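PDB 4IED: class D beta-lactamase from Fusobacterium nucleatum subsp. polymorphum, which probably catalyses the hydrolysis of beta-lactam antibiotics to substituted beta-amino acids, the activity that underlies resistance. Local coordinates for residues G119-R122 and M123-L127; I141-F144 and W145-P149. All coordinates share one frame; numbering follows the deposited sequence.

Both contacts are local, and they follow one another along the chain without nesting or crossing. Contact 1 (119-127) comes first, within helix 108-130, and joins two successive turns at a kink. The chain then leaves the helix, passes N134 and E136, which bind magnesium in a structure of this protein, and enters contact 2 (141-149), a turn in the loop before helix 154-165. Contact 2 folds back on contact 1: M123 CG packs 3.5 Å from F144 CZ, and I141 CD1 rests against the backbone around G119 and K120. Together they fasten this loop to helix 108-130.

Contact 1: G119-R122 and M123-L127; sequences GKER and MQEGL
M123 N donates to G119 O over 2.9 Å, nearly in line with the carbonyl bond, and M123 CB lies 3.3 Å from the same oxygen. One turn on, R122 O receives G126 N at 3.0 Å. From these consecutive positions in helix 108-130 the side chains of R122 and M123 diverge. The thioether of M123 bends at chi2 (61°) and leads away from 119-122 into the interior. R122 sends its guanidinium back along the chain: NE and NH2 donate to the carbonyls of L118 and E117. The helix is kinked here, K120 N and E121 N having no bond to the preceding turn, and the guanidinium thus takes up E117 O, to which E121 N would bond in a regular helix.

E125 covers the other flank. Its N bonds to E121 O, and with CG beside the backbone N (chi1 -81°) its CG comes to 3.3 Å from that oxygen. The carboxylates of E121 and E125 run alongside, their planes only 11° apart and their OE1 atoms 4.5 Å from each other, a pairing that may raise their proton affinity; a water bridges both OE2 atoms weakly. Inward, M123 meets A115 and L118 of its own helix and is covered by the loop that carries F144, while R122 packs on N70 and I72 in the loop after helix 62-69.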
ATOM      1  N   GLY A 119     -20.146  -2.527   0.988  1.00  5.78           N
ATOM      2  CA  GLY A 119     -21.086  -1.405   1.068  1.00  6.34           C
ATOM      3  C   GLY A 119     -20.581  -0.237   1.867  1.00  6.49           C
ATOM      4  O   GLY A 119     -19.663  -0.353   2.670  1.00  5.95           O
ATOM      5  N   LYS A 120     -21.230   0.928   1.702  1.00  7.56           N
ATOM      6  CA  LYS A 120     -20.732   2.115   2.359  1.00  8.51           C
ATOM      7  C   LYS A 120     -20.619   2.031   3.888  1.00  8.00           C
ATOM      8  O   LYS A 120     -19.649   2.501   4.523  1.00  7.48           O
ATOM      9  CB  LYS A 120     -21.537   3.328   1.923  1.00 11.17           C
ATOM     10  CG  LYS A 120     -20.926   4.642   2.406  1.00 13.09           C
ATOM     11  CD  LYS A 120     -21.434   5.939   1.728  1.00 17.37           C
ATOM     12  CE  LYS A 120     -20.683   7.117   2.296  1.00 18.55           C
ATOM     13  NZ  LYS A 120     -21.078   8.411   1.768  1.00 21.23           N
ATOM     14  N   GLU A 121     -21.661   1.532   4.521  1.00  8.76           N
ATOM     15  CA  GLU A 121     -21.669   1.498   5.963  1.00  9.48           C
ATOM     16  C   GLU A 121     -20.508   0.677   6.523  1.00  7.98           C
ATOM     17  O   GLU A 121     -19.786   1.117   7.420  1.00  8.44           O
ATOM     18  CB  GLU A 121     -23.028   0.989   6.515  1.00 12.54           C
ATOM     19  CG  GLU A 121     -23.124   0.851   8.015  1.00 16.45           C
ATOM     20  CD  GLU A 121     -24.543   0.412   8.519  1.00 21.82           C
ATOM     21  OE1 GLU A 121     -25.120   1.117   9.358  1.00 28.07           O
ATOM     22  OE2 GLU A 121     -25.098  -0.630   8.117  1.00 30.11           O
ATOM     23  N   ARG A 122     -20.314  -0.497   5.993  1.00  7.16           N
ATOM     24  CA  ARG A 122     -19.248  -1.393   6.550  1.00  6.59           C
ATOM     25  C   ARG A 122     -17.894  -0.883   6.121  1.00  5.67           C
ATOM     26  O   ARG A 122     -16.916  -0.936   6.894  1.00  5.51           O
ATOM     27  CB  ARG A 122     -19.426  -2.833   6.095  1.00  6.93           C
ATOM     28  CG  ARG A 122     -20.632  -3.494   6.732  1.00  7.92           C
ATOM     29  CD  ARG A 122     -20.694  -5.000   6.516  1.00  8.47           C
ATOM     30  NE  ARG A 122     -20.885  -5.301   5.109  1.00  8.32           N
ATOM     31  CZ  ARG A 122     -21.160  -6.557   4.723  1.00  8.78           C
ATOM     32  NH1 ARG A 122     -21.187  -7.595   5.618  1.00  9.86           N
ATOM     33  NH2 ARG A 122     -21.405  -6.773   3.455  1.00  8.99           N
ATOM     34  N   MET A 123     -17.779  -0.318   4.928  1.00  5.01           N
ATOM     35  CA  MET A 123     -16.529   0.219   4.519  1.00  4.70           C
ATOM     36  C   MET A 123     -16.129   1.402   5.417  1.00  4.60           C
ATOM     37  O   MET A 123     -15.008   1.554   5.842  1.00  4.47           O
ATOM     38  CB  MET A 123     -16.561   0.715   3.048  1.00  4.77           C
ATOM     39  CG  MET A 123     -15.223   1.145   2.472  1.00  4.90           C
ATOM     40  SD  MET A 123     -13.926  -0.119   2.393  1.00  5.25           S
ATOM     41  CE  MET A 123     -14.466  -0.907   0.886  1.00  5.42           C
ATOM     42  N   GLN A 124     -17.074   2.322   5.646  1.00  4.84           N
ATOM     43  CA  GLN A 124     -16.843   3.455   6.543  1.00  5.02           C
ATOM     44  C   GLN A 124     -16.399   3.004   7.919  1.00  5.22           C
ATOM     45  O   GLN A 124     -15.476   3.558   8.521  1.00  5.16           O
ATOM     46  CB  GLN A 124     -18.063   4.357   6.626  1.00  5.57           C
ATOM     47  CG  GLN A 124     -17.796   5.592   7.433  1.00  5.96           C
ATOM     48  CD  GLN A 124     -16.980   6.585   6.684  1.00  5.88           C
ATOM     49  OE1 GLN A 124     -15.752   6.867   7.018  1.00  6.14           O
ATOM     50  NE2 GLN A 124     -17.532   7.096   5.672  1.00  6.29           N
ATOM     51  N   GLU A 125     -17.084   1.963   8.462  1.00  6.02           N
ATOM     52  CA  GLU A 125     -16.743   1.488   9.799  1.00  6.96           C
ATOM     53  C   GLU A 125     -15.315   0.971   9.781  1.00  6.13           C
ATOM     54  O   GLU A 125     -14.571   1.174  10.754  1.00  6.20           O
ATOM     55  CB  GLU A 125     -17.744   0.392  10.166  1.00  9.08           C
ATOM     56  CG  GLU A 125     -19.069   0.980  10.666  1.00 11.87           C
ATOM     57  CD  GLU A 125     -20.255   0.065  10.819  1.00 16.98           C
ATOM     58  OE1 GLU A 125     -21.220   0.631  11.458  1.00 18.46           O
ATOM     59  OE2 GLU A 125     -20.277  -1.104  10.279  1.00 20.78           O
ATOM     60  N   GLY A 126     -14.871   0.312   8.702  1.00  5.68           N
ATOM     61  CA  GLY A 126     -13.519  -0.146   8.561  1.00  5.35           C
ATOM     62  C   GLY A 126     -12.443   0.921   8.530  1.00  4.95           C
ATOM     63  O   GLY A 126     -11.440   0.883   9.230  1.00  5.10           O
ATOM     64  N   LEU A 127     -12.726   1.940   7.698  1.00  4.62           N
ATOM     65  CA  LEU A 127     -11.834   3.104   7.604  1.00  4.62           C
ATOM     66  C   LEU A 127     -11.736   3.808   8.989  1.00  4.53           C
ATOM     67  O   LEU A 127     -10.700   4.261   9.402  1.00  4.62           O
ATOM     68  CB  LEU A 127     -12.306   4.121   6.580  1.00  4.93           C
ATOM     69  CG  LEU A 127     -12.314   3.683   5.097  1.00  5.31           C
ATOM     70  CD1 LEU A 127     -12.831   4.796   4.157  1.00  5.67           C
ATOM     71  CD2 LEU A 127     -10.948   3.235   4.678  1.00  5.76           C
TER
HETATM   72  O   HOH W   1     -23.202  -2.436   9.119  1.00 32.33           O

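Contact 2: I141-F144 and W145-P149; sequences IDKF and WLEGP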
ATOM      1  N   ILE A 141     -18.723   4.097  -4.194  1.00  7.21           N
ATOM      2  CA  ILE A 141     -18.265   2.971  -3.327  1.00  6.90           C
ATOM      3  C   ILE A 141     -17.174   2.189  -4.002  1.00  6.62           C
ATOM      4  O   ILE A 141     -16.403   1.590  -3.247  1.00  6.29           O
ATOM      5  CB  ILE A 141     -19.451   2.039  -2.871  1.00  7.26           C
ATOM      6  CG1 ILE A 141     -19.009   1.092  -1.756  1.00  7.01           C
ATOM      7  CG2 ILE A 141     -20.028   1.308  -4.019  1.00  7.63           C
ATOM      8  CD1 ILE A 141     -18.607   1.659  -0.476  1.00  6.82           C
ATOM      9  N   ASP A 142     -17.035   2.194  -5.342  1.00  6.94           N
ATOM     10  CA  ASP A 142     -15.925   1.459  -5.934  1.00  7.03           C
ATOM     11  C   ASP A 142     -14.863   2.309  -6.607  1.00  6.93           C
ATOM     12  O   ASP A 142     -14.042   1.779  -7.395  1.00  6.91           O
ATOM     13  CB  ASP A 142     -16.418   0.270  -6.715  1.00  7.57           C
ATOM     14  CG  ASP A 142     -16.953   0.575  -8.062  1.00  8.16           C
ATOM     15  OD1 ASP A 142     -17.092   1.770  -8.438  1.00  8.87           O
ATOM     16  OD2 ASP A 142     -17.409  -0.416  -8.738  1.00  8.78           O
ATOM     17  N   LYS A 143     -14.848   3.593  -6.260  1.00  6.83           N
ATOM     18  CA  LYS A 143     -13.858   4.525  -6.825  1.00  6.85           C
ATOM     19  C   LYS A 143     -13.177   5.381  -5.802  1.00  6.06           C
ATOM     20  O   LYS A 143     -12.279   6.157  -6.138  1.00  5.97           O
ATOM     21  CB  LYS A 143     -14.428   5.435  -7.902  1.00  8.14           C
ATOM     22  CG  LYS A 143     -15.128   4.754  -9.025  1.00  9.97           C
ATOM     23  CD  LYS A 143     -15.818   5.814  -9.904  1.00 12.60           C
ATOM     24  CE  LYS A 143     -16.759   5.217 -10.887  1.00 14.66           C
ATOM     25  NZ  LYS A 143     -17.156   6.192 -11.887  1.00 17.70           N
ATOM     26  N   PHE A 144     -13.632   5.370  -4.519  1.00  5.88           N
ATOM     27  CA  PHE A 144     -13.196   6.395  -3.573  1.00  5.75           C
ATOM     28  C   PHE A 144     -11.735   6.426  -3.277  1.00  5.43           C
ATOM     29  O   PHE A 144     -11.279   7.422  -2.835  1.00  5.42           O
ATOM     30  CB  PHE A 144     -14.007   6.315  -2.247  1.00  5.77           C
ATOM     31  CG  PHE A 144     -13.807   5.017  -1.481  1.00  5.55           C
ATOM     32  CD1 PHE A 144     -12.790   4.915  -0.565  1.00  5.26           C
ATOM     33  CD2 PHE A 144     -14.663   3.921  -1.629  1.00  5.70           C
ATOM     34  CE1 PHE A 144     -12.522   3.726   0.103  1.00  5.11           C
ATOM     35  CE2 PHE A 144     -14.394   2.728  -0.994  1.00  5.55           C
ATOM     36  CZ  PHE A 144     -13.370   2.661  -0.071  1.00  5.26           C
ATOM     37  N   TRP A 145     -11.054   5.259  -3.392  1.00  5.23           N
ATOM     38  CA  TRP A 145      -9.626   5.199  -3.149  1.00  5.00           C
ATOM     39  C   TRP A 145      -8.765   5.509  -4.384  1.00  5.22           C
ATOM     40  O   TRP A 145      -7.551   5.589  -4.280  1.00  5.00           O
ATOM     41  CB  TRP A 145      -9.212   3.829  -2.636  1.00  4.80           C
ATOM     42  CG  TRP A 145      -9.429   2.717  -3.707  1.00  4.93           C
ATOM     43  CD1 TRP A 145      -8.507   2.160  -4.480  1.00  4.95           C
ATOM     44  CD2 TRP A 145     -10.643   1.939  -3.900  1.00  5.11           C
ATOM     45  NE1 TRP A 145      -9.039   1.184  -5.242  1.00  5.18           N
ATOM     46  CE2 TRP A 145     -10.360   0.995  -4.912  1.00  5.25           C
ATOM     47  CE3 TRP A 145     -11.912   1.949  -3.314  1.00  5.23           C
ATOM     48  CZ2 TRP A 145     -11.291   0.048  -5.358  1.00  5.50           C
ATOM     49  CZ3 TRP A 145     -12.827   1.036  -3.725  1.00  5.47           C
ATOM     50  CH2 TRP A 145     -12.516   0.061  -4.762  1.00  5.61           C
ATOM     51  N   LEU A 146      -9.383   5.695  -5.565  1.00  6.08           N
ATOM     52  CA  LEU A 146      -8.656   5.903  -6.813  1.00  7.02           C
ATOM     53  C   LEU A 146      -8.776   7.245  -7.455  1.00  6.96           C
ATOM     54  O   LEU A 146      -7.915   7.663  -8.274  1.00  7.39           O
ATOM     55  CB  LEU A 146      -8.901   4.726  -7.792  1.00  8.34           C
ATOM     56  CG  LEU A 146     -10.260   4.422  -8.118  1.00  9.89           C
ATOM     57  CD1 LEU A 146     -10.703   5.155  -9.338  1.00 11.40           C
ATOM     58  CD2 LEU A 146     -10.393   2.867  -8.381  1.00  9.74           C
ATOM     59  N   GLU A 147      -9.780   7.995  -7.072  1.00  6.77           N
ATOM     60  CA  GLU A 147     -10.012   9.334  -7.704  1.00  7.18           C
ATOM     61  C   GLU A 147     -10.438  10.386  -6.674  1.00  6.89           C
ATOM     62  O   GLU A 147     -11.021  11.400  -7.017  1.00  7.22           O
ATOM     63  CB  GLU A 147     -11.076   9.240  -8.807  1.00  8.13           C
ATOM     64  CG  GLU A 147     -12.468   8.810  -8.332  1.00  8.85           C
ATOM     65  CD  GLU A 147     -13.612   8.828  -9.312  1.00 11.04           C
ATOM     66  OE1 GLU A 147     -13.266   8.574 -10.488  1.00 13.24           O
ATOM     67  OE2 GLU A 147     -14.792   9.031  -8.787  1.00 13.53           O
ATOM     68  N   GLY A 148     -10.151  10.183  -5.409  1.00  6.37           N
ATOM     69  CA  GLY A 148     -10.820  10.967  -4.360  1.00  6.17           C
ATOM     70  C   GLY A 148     -12.186  10.341  -4.006  1.00  6.21           C
ATOM     71  O   GLY A 148     -12.813   9.623  -4.823  1.00  6.32           O
ATOM     72  N   PRO A 149     -12.732  10.738  -2.835  1.00  6.25           N
ATOM     73  CA  PRO A 149     -12.175  11.715  -1.942  1.00  6.28           C
ATOM     74  C   PRO A 149     -11.224  11.194  -0.903  1.00  5.92           C
ATOM     75  O   PRO A 149     -10.591  12.017  -0.182  1.00  5.98           O
ATOM     76  CB  PRO A 149     -13.385  12.283  -1.281  1.00  6.61           C
ATOM     77  CG  PRO A 149     -14.337  11.143  -1.216  1.00  6.56           C
ATOM     78  CD  PRO A 149     -14.126  10.386  -2.494  1.00  6.45           C
TER
HETATM   79  O   HOH W   2     -14.912   7.732 -12.590  1.00 26.75           O
HETATM   80  O   HOH W   3      -8.843   8.416  -3.517  1.00  6.72           O
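The six-membered ring of W145 presents its edge to the face of F144 in a T-shaped stack, with centroids 5.0 Å apart and planes at 83°. W145 CE3 stands 3.5 Å above the centre of the phenyl ring. For both residues CG sits between the backbone N and the carbonyl carbon (chi1 64° in F144), which lets two consecutive aromatic side chains meet. The far end of the indole reaches D142 O, 3.5 Å from CH2, and L146 CD2 lies over the rim of one indole face.

K143 O holds the turn together by accepting two amides. L146 N, at 3.0 Å, approaches from above the carbonyl plane and closes a type I beta turn over F144 and W145; E147 N lies nearly in line with the C=O at 3.2 Å, though its N-H points off the oxygen (138°), a bent bond. The side chain of E147 crosses that of K143, its OE2 3.6 Å from K143 CD, and a water links K143 NZ to E147 OE1. Another water joins F144 O to G148 N, and a cis peptide then leads into P149, whose CD packs on F144 CB.

Further out, W145 NE1 bonds to the carboxylated lysine at position 60, as the corresponding tryptophan does in other class D enzymes. P149 O accepts from N134, which binds magnesium in a structure of this protein though none is bound to it here. D142 forms a salt bridge with R116 and W145 touches A115, seating the loop on helix 108-130, while E147 O bonds to N203, just beyond strand 192-200.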